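Local atomic coordinates of transmembrane oligosaccharyl transferase (PDB entry 3WAJ), a protein that belongs to the STT3/AglB family of multi-domain membrane proteins, with an N-terminal transmembrane region of the GT-C clan that carries a zinc ion here. Residues L507-E512 against M695-D700; K501-A506 against V609-M614. All coordinates share one frame; numbering follows the deposited sequence.

Interaction 1 (L507-E512 against M695-D700); sequences LTWMRE and MIYESD
W509 and Y697 pack ring against ring and run in opposite directions, so that each CB sits over the other's aromatic system. The five-membered ring of W509 and the Y697 ring have centroids 4.2 Å apart with planes at 29°, a face-to-face stack that is noticeably tilted. Its closest point is W509 CD2 to Y697 CD2, 3.4 Å. Y697 CB stands almost squarely above the six-membered ring of W509, 3.7 Å from the centroid, a CH-pi contact; W509 CB returns it less centrally over the tyrosine face. With CG anti to the backbone N (chi1 -179°), W509 extends from helix 501-513 toward strand 693-698, an outermost strand of the mixed sheet. I696 CD1 meets the indole at its edge, 3.8 Å from W509 CH2. Both I696 and Y697 face I773 in a classic beta bulge, consistent with two successive residues of one strand turning to the same helix. This tight side contrasts with the helix further on, where E512 is exposed and takes no part. No hydrogen bond or salt bridge crosses the interface, which implies cohesion through dispersion and exclusion of water between partly exposed rings.

Interaction 2 (K501-A506 against V609-M614); sequences KQWYDA and VSDIEM
W503 holds its indole at a chi1 of -100°, off the staggered positions, and D611 places CG between its backbone N and carbonyl carbon (chi1 84°); together these torsions bring NE1 to the carboxylate. D611 is the N-cap of helix 612-615, which follows strand 605-611 directly, and forms a capping box with M614. Its two oxygens divide the work. D611 OD1 faces the helix, accepting from M614 N at 2.9 Å, nearly along the C-O axis, and weakly from E613 N at 3.2 Å. D611 OD2 accepts from W503 NE1 across the contact at 3.0 Å, with an N-H...O angle of 160°. The cap thus ties the new helix to helix 501-513, and donors at both oxygens would be expected to favour the ionised form of this buried acid. M614 answers with a weak bond from D611 N to M614 SD, 3.6 Å long. The indole also stacks on Y553, part of the WWDYG sequence that marks the STT3 family, and meets W556 edge-to-face. At its far end W503 CH2 lies 3.5 Å from V609 CG1, a methyl that approaches obliquely. W503 NE1 meets D611 OD2 on its anti side and out of the carboxylate plane, while OD2 itself lies close to the plane of the indole.

Interactions 1 and 2 divide helix 501-513 between them, and their centres lie 9 Å apart. Both reach the same mixed sheet, in which strand 771-776 runs between 605-611 and 693-698; W503 touches its V771 and W509 its I773, so the two tryptophans pack on one shared strand, 771-776, as well as on its neighbours. Direct cross-packing joins them: M510 CE is 3.5 Å from V609 CG2, and Y697 CE1 is 3.6 Å from A506 CA. At the other end S699 OG lies 3.4 Å from Q502 CB. Neither contact includes the zinc ligands D47, D161 and H163, which belong to the N-terminal STT3 region.

Interaction 1 (L507-E512 against M695-D700)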
loop_
_atom_site.group_PDB
_atom_site.type_symbol
_atom_site.label_atom_id
_atom_site.label_comp_id
_atom_site.label_asym_id
_atom_site.label_seq_id
_atom_site.Cartn_x
_atom_site.Cartn_y
_atom_site.Cartn_z
ATOM N N LEU A 507 -18.219 0.600 -5.305
ATOM C CA LEU A 507 -17.805 -0.773 -5.593
ATOM C C LEU A 507 -18.880 -1.817 -5.271
ATOM O O LEU A 507 -19.066 -2.750 -6.047
ATOM C CB LEU A 507 -16.482 -1.089 -4.892
ATOM C CG LEU A 507 -15.442 -0.098 -5.384
ATOM C CD1 LEU A 507 -14.143 -0.238 -4.622
ATOM C CD2 LEU A 507 -15.246 -0.295 -6.886
ATOM N N THR A 508 -19.593 -1.665 -4.148
ATOM C CA THR A 508 -20.714 -2.576 -3.877
ATOM C C THR A 508 -21.752 -2.421 -4.966
ATOM O O THR A 508 -22.348 -3.401 -5.405
ATOM C CB THR A 508 -21.397 -2.388 -2.504
ATOM O OG1 THR A 508 -21.823 -1.033 -2.363
ATOM C CG2 THR A 508 -20.460 -2.773 -1.366
ATOM N N TRP A 509 -21.967 -1.185 -5.407
ATOM C CA TRP A 509 -22.871 -0.941 -6.527
ATOM C C TRP A 509 -22.410 -1.715 -7.762
ATOM O O TRP A 509 -23.201 -2.396 -8.411
ATOM C CB TRP A 509 -22.957 0.553 -6.856
ATOM C CG TRP A 509 -23.903 0.832 -7.993
ATOM C CD1 TRP A 509 -25.253 1.070 -7.902
ATOM C CD2 TRP A 509 -23.583 0.876 -9.401
ATOM N NE1 TRP A 509 -25.782 1.260 -9.159
ATOM C CE2 TRP A 509 -24.786 1.147 -10.096
ATOM C CE3 TRP A 509 -22.399 0.702 -10.136
ATOM C CZ2 TRP A 509 -24.841 1.263 -11.497
ATOM C CZ3 TRP A 509 -22.446 0.823 -11.528
ATOM C CH2 TRP A 509 -23.662 1.102 -12.194
ATOM N N MET A 510 -21.124 -1.593 -8.078
ATOM C CA MET A 510 -20.540 -2.263 -9.230
ATOM C C MET A 510 -20.770 -3.766 -9.177
ATOM O O MET A 510 -21.156 -4.378 -10.181
ATOM C CB MET A 510 -19.034 -1.951 -9.358
ATOM C CG MET A 510 -18.359 -2.748 -10.468
ATOM S SD MET A 510 -16.667 -2.250 -10.807
ATOM C CE MET A 510 -16.881 -0.750 -11.761
ATOM N N ARG A 511 -20.566 -4.349 -7.997
ATOM C CA ARG A 511 -20.727 -5.797 -7.815
ATOM C C ARG A 511 -22.126 -6.255 -8.204
ATOM O O ARG A 511 -22.313 -7.358 -8.723
ATOM C CB ARG A 511 -20.426 -6.192 -6.361
ATOM C CG ARG A 511 -20.761 -7.657 -6.009
ATOM C CD ARG A 511 -20.262 -8.020 -4.606
ATOM N NE ARG A 511 -20.505 -9.416 -4.228
ATOM C CZ ARG A 511 -20.091 -9.980 -3.094
ATOM N NH1 ARG A 511 -19.403 -9.275 -2.216
ATOM N NH2 ARG A 511 -20.352 -11.256 -2.857
ATOM N N GLU A 512 -23.094 -5.377 -7.976
ATOM C CA GLU A 512 -24.500 -5.720 -8.129
ATOM C C GLU A 512 -25.051 -5.371 -9.511
ATOM O O GLU A 512 -25.994 -5.989 -9.977
ATOM C CB GLU A 512 -25.326 -5.038 -7.024
ATOM C CG GLU A 512 -26.831 -5.342 -7.052
ATOM C CD GLU A 512 -27.169 -6.795 -6.712
ATOM O OE1 GLU A 512 -26.313 -7.498 -6.121
ATOM O OE2 GLU A 512 -28.298 -7.231 -7.035
ATOM N N MET A 695 -21.059 7.590 -18.719
ATOM C CA MET A 695 -21.106 7.483 -17.270
ATOM C C MET A 695 -22.286 6.584 -16.911
ATOM O O MET A 695 -23.333 6.641 -17.561
ATOM C CB MET A 695 -21.251 8.868 -16.647
ATOM C CG MET A 695 -21.410 8.890 -15.129
ATOM S SD MET A 695 -21.070 10.540 -14.514
ATOM C CE MET A 695 -22.114 10.486 -13.123
ATOM N N ILE A 696 -22.122 5.735 -15.902
ATOM C CA ILE A 696 -23.233 4.879 -15.488
ATOM C C ILE A 696 -23.624 5.079 -14.033
ATOM O O ILE A 696 -24.728 4.694 -13.623
ATOM C CB ILE A 696 -22.954 3.395 -15.750
ATOM C CG1 ILE A 696 -21.716 2.937 -14.987
ATOM C CG2 ILE A 696 -22.799 3.141 -17.233
ATOM C CD1 ILE A 696 -21.375 1.468 -15.219
ATOM N N TYR A 697 -22.714 5.683 -13.268
ATOM C CA TYR A 697 -22.887 5.902 -11.827
ATOM C C TYR A 697 -21.866 6.916 -11.301
ATOM O O TYR A 697 -20.710 6.914 -11.735
ATOM C CB TYR A 697 -22.714 4.564 -11.086
ATOM C CG TYR A 697 -22.737 4.628 -9.564
ATOM C CD1 TYR A 697 -21.602 4.992 -8.833
ATOM C CD2 TYR A 697 -23.878 4.262 -8.850
ATOM C CE1 TYR A 697 -21.619 5.020 -7.431
ATOM C CE2 TYR A 697 -23.901 4.289 -7.459
ATOM C CZ TYR A 697 -22.771 4.669 -6.758
ATOM O OH TYR A 697 -22.794 4.698 -5.387
ATOM N N GLU A 698 -22.277 7.767 -10.365
ATOM C CA GLU A 698 -21.315 8.528 -9.551
ATOM C C GLU A 698 -21.737 8.508 -8.085
ATOM O O GLU A 698 -22.912 8.340 -7.764
ATOM C CB GLU A 698 -21.157 9.982 -10.028
ATOM C CG GLU A 698 -22.365 10.888 -9.735
ATOM C CD GLU A 698 -22.095 12.371 -10.069
ATOM O OE1 GLU A 698 -20.910 12.771 -10.188
ATOM O OE2 GLU A 698 -23.066 13.154 -10.208
ATOM N N SER A 699 -20.764 8.670 -7.196
ATOM C CA SER A 699 -21.029 8.731 -5.762
ATOM C C SER A 699 -21.438 10.128 -5.369
ATOM O O SER A 699 -21.496 11.039 -6.198
ATOM C CB SER A 699 -19.763 8.418 -4.992
ATOM O OG SER A 699 -18.772 9.394 -5.255
ATOM N N ASP A 700 -21.674 10.289 -4.074
ATOM C CA ASP A 700 -21.878 11.581 -3.460
ATOM C C ASP A 700 -20.646 12.500 -3.622
ATOM O O ASP A 700 -19.562 12.048 -4.024
ATOM C CB ASP A 700 -22.179 11.364 -1.979
ATOM C CG ASP A 700 -23.073 12.437 -1.409
ATOM O OD1 ASP A 700 -23.234 13.490 -2.075
ATOM O OD2 ASP A 700 -23.609 12.225 -0.295
#

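Interaction 2 (K501-A506 against V609-M614)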
loop_
_atom_site.group_PDB
_atom_site.type_symbol
_atom_site.label_atom_id
_atom_site.label_comp_id
_atom_site.label_asym_id
_atom_site.label_seq_id
_atom_site.Cartn_x
_atom_site.Cartn_y
_atom_site.Cartn_z
ATOM N N LYS A 501 -16.681 6.244 2.160
ATOM C CA LYS A 501 -18.003 5.706 1.877
ATOM C C LYS A 501 -18.385 5.798 0.397
ATOM O O LYS A 501 -19.054 4.895 -0.139
ATOM C CB LYS A 501 -19.046 6.375 2.776
ATOM C CG LYS A 501 -20.473 5.928 2.497
ATOM C CD LYS A 501 -21.331 5.980 3.776
ATOM C CE LYS A 501 -22.795 5.701 3.463
ATOM N NZ LYS A 501 -23.329 6.752 2.569
ATOM N N GLN A 502 -17.944 6.867 -0.262
ATOM C CA GLN A 502 -18.203 7.028 -1.691
ATOM C C GLN A 502 -17.632 5.865 -2.496
ATOM O O GLN A 502 -18.337 5.257 -3.310
ATOM C CB GLN A 502 -17.643 8.358 -2.203
ATOM C CG GLN A 502 -18.350 9.579 -1.647
ATOM C CD GLN A 502 -17.561 10.234 -0.545
ATOM O OE1 GLN A 502 -16.862 9.557 0.213
ATOM N NE2 GLN A 502 -17.636 11.565 -0.464
ATOM N N TRP A 503 -16.357 5.564 -2.254
ATOM C CA TRP A 503 -15.678 4.431 -2.893
ATOM C C TRP A 503 -16.293 3.087 -2.533
ATOM O O TRP A 503 -16.551 2.255 -3.401
ATOM C CB TRP A 503 -14.219 4.394 -2.469
ATOM C CG TRP A 503 -13.248 4.952 -3.459
ATOM C CD1 TRP A 503 -12.540 6.126 -3.351
ATOM C CD2 TRP A 503 -12.833 4.343 -4.693
ATOM N NE1 TRP A 503 -11.715 6.282 -4.444
ATOM C CE2 TRP A 503 -11.869 5.200 -5.279
ATOM C CE3 TRP A 503 -13.177 3.150 -5.353
ATOM C CZ2 TRP A 503 -11.261 4.914 -6.499
ATOM C CZ3 TRP A 503 -12.569 2.852 -6.554
ATOM C CH2 TRP A 503 -11.619 3.734 -7.126
ATOM N N TYR A 504 -16.516 2.859 -1.247
ATOM C CA TYR A 504 -17.055 1.569 -0.838
ATOM C C TYR A 504 -18.421 1.340 -1.466
ATOM O O TYR A 504 -18.708 0.234 -1.939
ATOM C CB TYR A 504 -17.113 1.420 0.689
ATOM C CG TYR A 504 -17.584 0.052 1.132
ATOM C CD1 TYR A 504 -16.676 -0.984 1.354
ATOM C CD2 TYR A 504 -18.946 -0.206 1.323
ATOM C CE1 TYR A 504 -17.112 -2.248 1.751
ATOM C CE2 TYR A 504 -19.396 -1.466 1.719
ATOM C CZ TYR A 504 -18.481 -2.479 1.933
ATOM O OH TYR A 504 -18.947 -3.704 2.327
ATOM N N ASP A 505 -19.261 2.376 -1.496
ATOM C CA ASP A 505 -20.602 2.226 -2.091
ATOM C C ASP A 505 -20.536 2.052 -3.599
ATOM O O ASP A 505 -21.295 1.271 -4.174
ATOM C CB ASP A 505 -21.518 3.404 -1.732
ATOM C CG ASP A 505 -21.986 3.360 -0.295
ATOM O OD1 ASP A 505 -21.778 2.310 0.345
ATOM O OD2 ASP A 505 -22.559 4.368 0.192
ATOM N N ALA A 506 -19.621 2.779 -4.235
ATOM C CA ALA A 506 -19.450 2.665 -5.681
ATOM C C ALA A 506 -19.115 1.218 -6.063
ATOM O O ALA A 506 -19.676 0.660 -6.996
ATOM C CB ALA A 506 -18.370 3.626 -6.183
ATOM N N VAL A 609 -13.076 3.199 -13.575
ATOM C CA VAL A 609 -13.420 3.859 -12.318
ATOM C C VAL A 609 -12.426 4.987 -12.046
ATOM O O VAL A 609 -11.205 4.759 -11.972
ATOM C CB VAL A 609 -13.422 2.891 -11.126
ATOM C CG1 VAL A 609 -13.853 3.630 -9.857
ATOM C CG2 VAL A 609 -14.331 1.675 -11.392
ATOM N N SER A 610 -12.944 6.206 -11.902
ATOM C CA SER A 610 -12.091 7.378 -11.743
ATOM C C SER A 610 -12.514 8.179 -10.530
ATOM O O SER A 610 -13.717 8.361 -10.270
ATOM C CB SER A 610 -12.151 8.247 -13.011
ATOM O OG SER A 610 -11.632 9.548 -12.793
ATOM N N ASP A 611 -11.535 8.672 -9.778
ATOM C CA ASP A 611 -11.879 9.452 -8.593
ATOM C C ASP A 611 -11.264 10.850 -8.584
ATOM O O ASP A 611 -10.493 11.203 -9.472
ATOM C CB ASP A 611 -11.636 8.681 -7.283
ATOM C CG ASP A 611 -10.206 8.753 -6.791
ATOM O OD1 ASP A 611 -9.270 9.089 -7.568
ATOM O OD2 ASP A 611 -10.023 8.433 -5.597
ATOM N N ILE A 612 -11.627 11.653 -7.594
ATOM C CA ILE A 612 -11.247 13.048 -7.639
ATOM C C ILE A 612 -9.751 13.185 -7.404
ATOM O O ILE A 612 -9.138 14.190 -7.771
ATOM C CB ILE A 612 -12.063 13.879 -6.644
ATOM C CG1 ILE A 612 -11.851 15.379 -6.915
ATOM C CG2 ILE A 612 -11.696 13.496 -5.198
ATOM C CD1 ILE A 612 -12.718 16.283 -6.082
ATOM N N GLU A 613 -9.160 12.158 -6.811
ATOM C CA GLU A 613 -7.733 12.183 -6.517
ATOM C C GLU A 613 -6.927 11.960 -7.795
ATOM O O GLU A 613 -5.946 12.661 -8.055
ATOM C CB GLU A 613 -7.395 11.151 -5.434
ATOM C CG GLU A 613 -7.944 11.527 -4.060
ATOM C CD GLU A 613 -7.481 10.604 -2.944
ATOM O OE1 GLU A 613 -7.629 10.982 -1.758
ATOM O OE2 GLU A 613 -6.980 9.501 -3.250
ATOM N N MET A 614 -7.352 10.968 -8.567
ATOM C CA MET A 614 -6.869 10.759 -9.927
ATOM C C MET A 614 -6.965 12.025 -10.776
ATOM O O MET A 614 -6.058 12.344 -11.545
ATOM C CB MET A 614 -7.666 9.624 -10.572
ATOM C CG MET A 614 -7.316 8.251 -9.981
ATOM S SD MET A 614 -8.433 6.925 -10.467
ATOM C CE MET A 614 -8.275 7.046 -12.272
#